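Particle-associated glycoside hydrolase (Acinetobacter phage Fri1, PDB 6C72) probably degrades the capsular polysaccharide of Acinetobacter baumannii, serving as the trimeric tailspike depolymerase with which phage Fri1 enters its host. Local coordinates at residues Tyr245-Asp250 and Asn305-Asp310; Leu274-Val280 and Thr309-Val315. Numbering follows the deposited sequence.

Interaction 2 joins two successive coils of the tailspike's parallel beta-helix; interaction 1 reaches over the first of these from the coil before it, and their centres lie about 8 Å apart. Thr309 and Asp310 serve in both: in interaction 1 they bind Asp250 and Arg247 from a surface loop, and in interaction 2 they lead into strand 312-318, which pairs in parallel with 277-278 and 280-283. Strands 244-247 and 272-275 are neighbours, so the contacts also meet directly: Gly248 N lies 2.8 Å from Tyr276 O, and Asp250 OD1 2.7 Å from Tyr276 OH. Interaction 2 carries the zinc ligand His278; Asp250 OD1 lies 10.8 Å from that zinc. Both contacts touch the second subunit.

Interaction 1 (Tyr245-Asp250 and Asn305-Asp310)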
# COMPACT_ATOMS: atom_id res chain seq x y z
N TYR A 245 7.04 -15.35 19.23
CA TYR A 245 7.71 -16.34 18.40
C TYR A 245 6.66 -17.02 17.53
O TYR A 245 5.70 -17.60 18.06
CB TYR A 245 8.46 -17.35 19.27
CG TYR A 245 9.25 -18.42 18.54
CD1 TYR A 245 10.58 -18.22 18.22
CD2 TYR A 245 8.67 -19.64 18.21
CE1 TYR A 245 11.32 -19.19 17.58
CE2 TYR A 245 9.40 -20.63 17.56
CZ TYR A 245 10.73 -20.39 17.25
OH TYR A 245 11.47 -21.37 16.61
N ILE A 246 6.82 -16.95 16.22
CA ILE A 246 5.80 -17.45 15.30
C ILE A 246 6.43 -18.52 14.42
O ILE A 246 7.27 -18.22 13.56
CB ILE A 246 5.20 -16.33 14.45
CG1 ILE A 246 4.76 -15.16 15.37
CG2 ILE A 246 4.08 -16.88 13.61
CD1 ILE A 246 3.98 -14.07 14.67
N ARG A 247 5.97 -19.76 14.58
CA ARG A 247 6.49 -20.85 13.77
C ARG A 247 5.37 -21.85 13.54
O ARG A 247 5.00 -22.58 14.46
CB ARG A 247 7.69 -21.50 14.45
CG ARG A 247 8.36 -22.53 13.59
CD ARG A 247 9.43 -23.32 14.29
NE ARG A 247 10.14 -24.09 13.29
CZ ARG A 247 10.90 -25.15 13.54
NH1 ARG A 247 11.05 -25.57 14.79
NH2 ARG A 247 11.50 -25.79 12.54
N GLY A 248 4.85 -21.91 12.32
CA GLY A 248 3.84 -22.89 11.98
C GLY A 248 4.45 -24.25 11.65
O GLY A 248 5.64 -24.51 11.87
N LYS A 249 3.61 -25.12 11.10
CA LYS A 249 4.04 -26.45 10.69
C LYS A 249 3.64 -26.71 9.25
O LYS A 249 2.76 -26.04 8.69
CB LYS A 249 3.46 -27.54 11.60
CG LYS A 249 3.89 -27.43 13.04
CD LYS A 249 3.33 -28.58 13.87
CE LYS A 249 3.69 -28.42 15.35
NZ LYS A 249 3.19 -29.57 16.14
N ASP A 250 4.30 -27.70 8.65
CA ASP A 250 3.98 -28.06 7.28
C ASP A 250 2.52 -28.47 7.16
O ASP A 250 1.99 -29.18 8.02
CB ASP A 250 4.87 -29.21 6.80
CG ASP A 250 6.31 -28.80 6.60
OD1 ASP A 250 6.61 -27.59 6.76
OD2 ASP A 250 7.14 -29.68 6.24
N ASN A 305 14.63 -21.53 10.31
CA ASN A 305 15.71 -22.40 10.73
C ASN A 305 16.38 -23.04 9.52
O ASN A 305 15.69 -23.50 8.60
CB ASN A 305 15.18 -23.48 11.67
CG ASN A 305 14.79 -22.94 13.02
OD1 ASN A 305 15.65 -22.66 13.87
ND2 ASN A 305 13.49 -22.78 13.25
N PRO A 306 17.72 -23.09 9.48
CA PRO A 306 18.40 -23.73 8.35
C PRO A 306 17.97 -25.17 8.22
O PRO A 306 17.63 -25.83 9.21
CB PRO A 306 19.89 -23.63 8.72
CG PRO A 306 19.96 -22.53 9.74
CD PRO A 306 18.66 -22.57 10.49
N ALA A 307 17.94 -25.65 6.98
CA ALA A 307 17.69 -27.06 6.67
C ALA A 307 16.34 -27.53 7.21
O ALA A 307 16.20 -28.69 7.61
CB ALA A 307 18.82 -27.95 7.20
N THR A 308 15.34 -26.64 7.23
CA THR A 308 13.96 -27.01 7.50
C THR A 308 13.07 -26.43 6.42
O THR A 308 13.54 -25.71 5.52
CB THR A 308 13.47 -26.52 8.87
OG1 THR A 308 13.27 -25.10 8.81
CG2 THR A 308 14.46 -26.85 9.96
N THR A 309 11.79 -26.73 6.51
CA THR A 309 10.78 -26.14 5.65
C THR A 309 10.32 -24.77 6.13
O THR A 309 9.36 -24.24 5.56
CB THR A 309 9.57 -27.05 5.55
OG1 THR A 309 9.08 -27.32 6.87
CG2 THR A 309 9.91 -28.35 4.80
N ASP A 310 10.96 -24.21 7.15
CA ASP A 310 10.62 -22.87 7.61
C ASP A 310 10.71 -21.86 6.47
O ASP A 310 11.65 -21.87 5.67
CB ASP A 310 11.57 -22.42 8.72
CG ASP A 310 11.34 -23.13 10.03
OD1 ASP A 310 10.33 -23.86 10.18
OD2 ASP A 310 12.21 -22.97 10.90
O HOH W 1 14.02 -21.43 16.22
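A very short hydrogen bond, 2.5 Å from Thr309 OG1 to Asp250 OD1, closes one end of this contact between the end of strand 244-247 with the loop after it and the loop that follows strand 300-302. The same oxygen accepts from Tyr276 OH. The fully extended Arg247 suits the 7.7 Å gap between its CA and Asp310 CA. Its NE and NH2 grip one oxygen, Asp310 OD1, in a salt bridge (3.1 and 3.3 Å), while Asn305 ND2 lies over one guanidinium face. Asp310 OD2 organises the loop by accepting from Asn305 N (2.9 Å) and Asn305 ND2 (2.7 Å). A type II turn, Asn305 to Thr308, runs into an ST turn (Asp310 N to Thr308 OG1, 3.0 Å). A water joins Tyr245 OH (2.6 Å) to Asn305 OD1 (3.1 Å). Arg167 of the second subunit packs on Asp310 beside Arg247, so Asp310 balances charge while tying the loop to the coil two turns back along the parallel beta-helix.

Interaction 2 (Leu274-Val280 and Thr309-Val315); sequences LVYCHDV and TDTVYNV. With ZN (zinc ion), chain H.
Leu274, Cys277, Val280, Val312 and Val315 form the apolar centre, inside the beta-helix (Leu274 CB to Val312 CG1 4.1 Å, Leu274 CD1 to Val315 CG2 3.8 Å, Cys277 SG to Val312 CG2 4.2 Å). The chain turns at Tyr276, then pairs in parallel register, Cys277 with Val312, His278 with Tyr313 and Val280 with Val315, CA atoms 4.8-5.1 Å apart. Tyr276 (chi1 t) lays its ring over Asp310 CA (CH-pi, 4.0 Å to the centroid), and its OH bonds to Asp250. Cys277 N donates to Thr311 O (3.0 Å) and Val280 N to Asn314 O (2.9 Å). Asp279 and Asn314, types that tolerate phi near 60°, bend successive coils alike. Asn314 ND2 donates to Asp279 OD1 (3.0 Å), while Asn314 OD1 binds Asn347. On the opposite face His278 and Tyr313, both chi1 p, keep parallel ring planes (2°) so offset, centroids 4.9 Å apart, that they hardly overlap; the face contact is His278 CB, 3.5 Å from the Tyr313 centroid. His278 NE2 binds zinc at 2.0 Å, with four waters (2.1-2.3 Å) as further ligands. Because His278 ND1 donates to Asp279 OD1 (2.7 Å), NE2 is left without a proton to ligate the metal.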
# COMPACT_ATOMS: atom_id res chain seq x y z
N LEU A 274 10.09 -14.12 13.80
CA LEU A 274 9.25 -14.77 12.81
C LEU A 274 10.08 -15.88 12.19
O LEU A 274 11.14 -15.60 11.60
CB LEU A 274 8.77 -13.79 11.74
CG LEU A 274 8.11 -12.49 12.21
CD1 LEU A 274 7.44 -11.80 11.03
CD2 LEU A 274 7.09 -12.77 13.30
N VAL A 275 9.60 -17.12 12.29
CA VAL A 275 10.37 -18.29 11.89
C VAL A 275 9.70 -19.05 10.76
O VAL A 275 10.38 -19.52 9.83
CB VAL A 275 10.60 -19.21 13.11
CG1 VAL A 275 11.36 -20.45 12.71
CG2 VAL A 275 11.33 -18.44 14.20
N TYR A 276 8.37 -19.16 10.77
CA TYR A 276 7.66 -19.92 9.74
C TYR A 276 6.22 -19.39 9.74
O TYR A 276 5.41 -19.80 10.57
CB TYR A 276 7.72 -21.41 10.03
CG TYR A 276 7.17 -22.37 8.98
CD1 TYR A 276 6.60 -21.93 7.79
CD2 TYR A 276 7.22 -23.75 9.21
CE1 TYR A 276 6.10 -22.82 6.87
CE2 TYR A 276 6.72 -24.65 8.31
CZ TYR A 276 6.16 -24.20 7.14
OH TYR A 276 5.68 -25.13 6.23
N CYS A 277 5.92 -18.48 8.81
CA CYS A 277 4.63 -17.80 8.77
C CYS A 277 4.61 -16.89 7.55
O CYS A 277 5.65 -16.59 6.96
CB CYS A 277 4.36 -16.99 10.04
SG CYS A 277 5.68 -15.79 10.46
N HIS A 278 3.42 -16.43 7.19
CA HIS A 278 3.32 -15.41 6.16
C HIS A 278 2.13 -14.50 6.45
O HIS A 278 1.26 -14.82 7.26
CB HIS A 278 3.25 -16.02 4.73
CG HIS A 278 2.00 -16.79 4.43
ND1 HIS A 278 0.90 -16.23 3.81
CD2 HIS A 278 1.69 -18.10 4.61
CE1 HIS A 278 -0.03 -17.15 3.65
NE2 HIS A 278 0.42 -18.29 4.13
N ASP A 279 2.17 -13.33 5.82
CA ASP A 279 1.13 -12.29 5.91
C ASP A 279 0.93 -11.86 7.37
O ASP A 279 -0.11 -12.09 7.99
CB ASP A 279 -0.16 -12.76 5.26
CG ASP A 279 -0.10 -12.68 3.73
OD1 ASP A 279 0.35 -13.65 3.06
OD2 ASP A 279 -0.49 -11.62 3.20
N VAL A 280 1.96 -11.19 7.89
CA VAL A 280 1.97 -10.67 9.25
C VAL A 280 2.11 -9.16 9.20
O VAL A 280 2.92 -8.62 8.43
CB VAL A 280 3.13 -11.30 10.05
CG1 VAL A 280 3.10 -10.82 11.52
CG2 VAL A 280 3.07 -12.81 9.94
N THR A 309 11.79 -26.73 6.51
CA THR A 309 10.78 -26.14 5.65
C THR A 309 10.32 -24.77 6.13
O THR A 309 9.36 -24.24 5.56
CB THR A 309 9.57 -27.05 5.55
OG1 THR A 309 9.08 -27.32 6.87
CG2 THR A 309 9.91 -28.35 4.80
N ASP A 310 10.96 -24.21 7.15
CA ASP A 310 10.62 -22.87 7.61
C ASP A 310 10.71 -21.86 6.47
O ASP A 310 11.65 -21.87 5.67
CB ASP A 310 11.57 -22.42 8.72
CG ASP A 310 11.34 -23.13 10.03
OD1 ASP A 310 10.33 -23.86 10.18
OD2 ASP A 310 12.21 -22.97 10.90
N THR A 311 9.72 -20.97 6.41
CA THR A 311 9.76 -19.88 5.45
C THR A 311 8.94 -18.73 6.01
O THR A 311 7.95 -18.95 6.72
CB THR A 311 9.26 -20.32 4.06
OG1 THR A 311 9.46 -19.25 3.13
CG2 THR A 311 7.78 -20.68 4.09
N VAL A 312 9.39 -17.50 5.73
CA VAL A 312 8.69 -16.29 6.17
C VAL A 312 8.61 -15.33 5.00
O VAL A 312 9.61 -15.06 4.34
CB VAL A 312 9.38 -15.61 7.36
CG1 VAL A 312 8.64 -14.31 7.68
CG2 VAL A 312 9.36 -16.53 8.56
N TYR A 313 7.41 -14.81 4.75
CA TYR A 313 7.24 -13.86 3.67
C TYR A 313 5.96 -13.07 3.91
O TYR A 313 5.12 -13.47 4.72
CB TYR A 313 7.23 -14.56 2.30
CG TYR A 313 6.26 -15.71 2.17
CD1 TYR A 313 6.57 -16.98 2.65
CD2 TYR A 313 5.02 -15.53 1.54
CE1 TYR A 313 5.69 -18.03 2.54
CE2 TYR A 313 4.13 -16.59 1.42
CZ TYR A 313 4.47 -17.83 1.92
OH TYR A 313 3.59 -18.89 1.81
N ASN A 314 5.83 -11.94 3.22
CA ASN A 314 4.67 -11.05 3.33
C ASN A 314 4.54 -10.50 4.76
O ASN A 314 3.62 -10.84 5.50
CB ASN A 314 3.38 -11.77 2.89
CG ASN A 314 3.49 -12.39 1.47
OD1 ASN A 314 4.39 -12.05 0.70
ND2 ASN A 314 2.54 -13.26 1.12
N VAL A 315 5.48 -9.64 5.12
CA VAL A 315 5.51 -9.02 6.44
C VAL A 315 5.53 -7.51 6.26
O VAL A 315 6.32 -6.98 5.47
CB VAL A 315 6.73 -9.47 7.26
CG1 VAL A 315 6.70 -8.83 8.65
CG2 VAL A 315 6.76 -11.01 7.35
ZN ZN H . -0.63 -20.04 4.21
O HOH W 2 7.47 -24.64 3.61
O HOH W 3 0.68 -21.28 5.28
O HOH W 4 -0.40 -20.55 2.02
O HOH W 5 -1.56 -22.13 3.90
O HOH W 6 -2.79 -19.36 4.46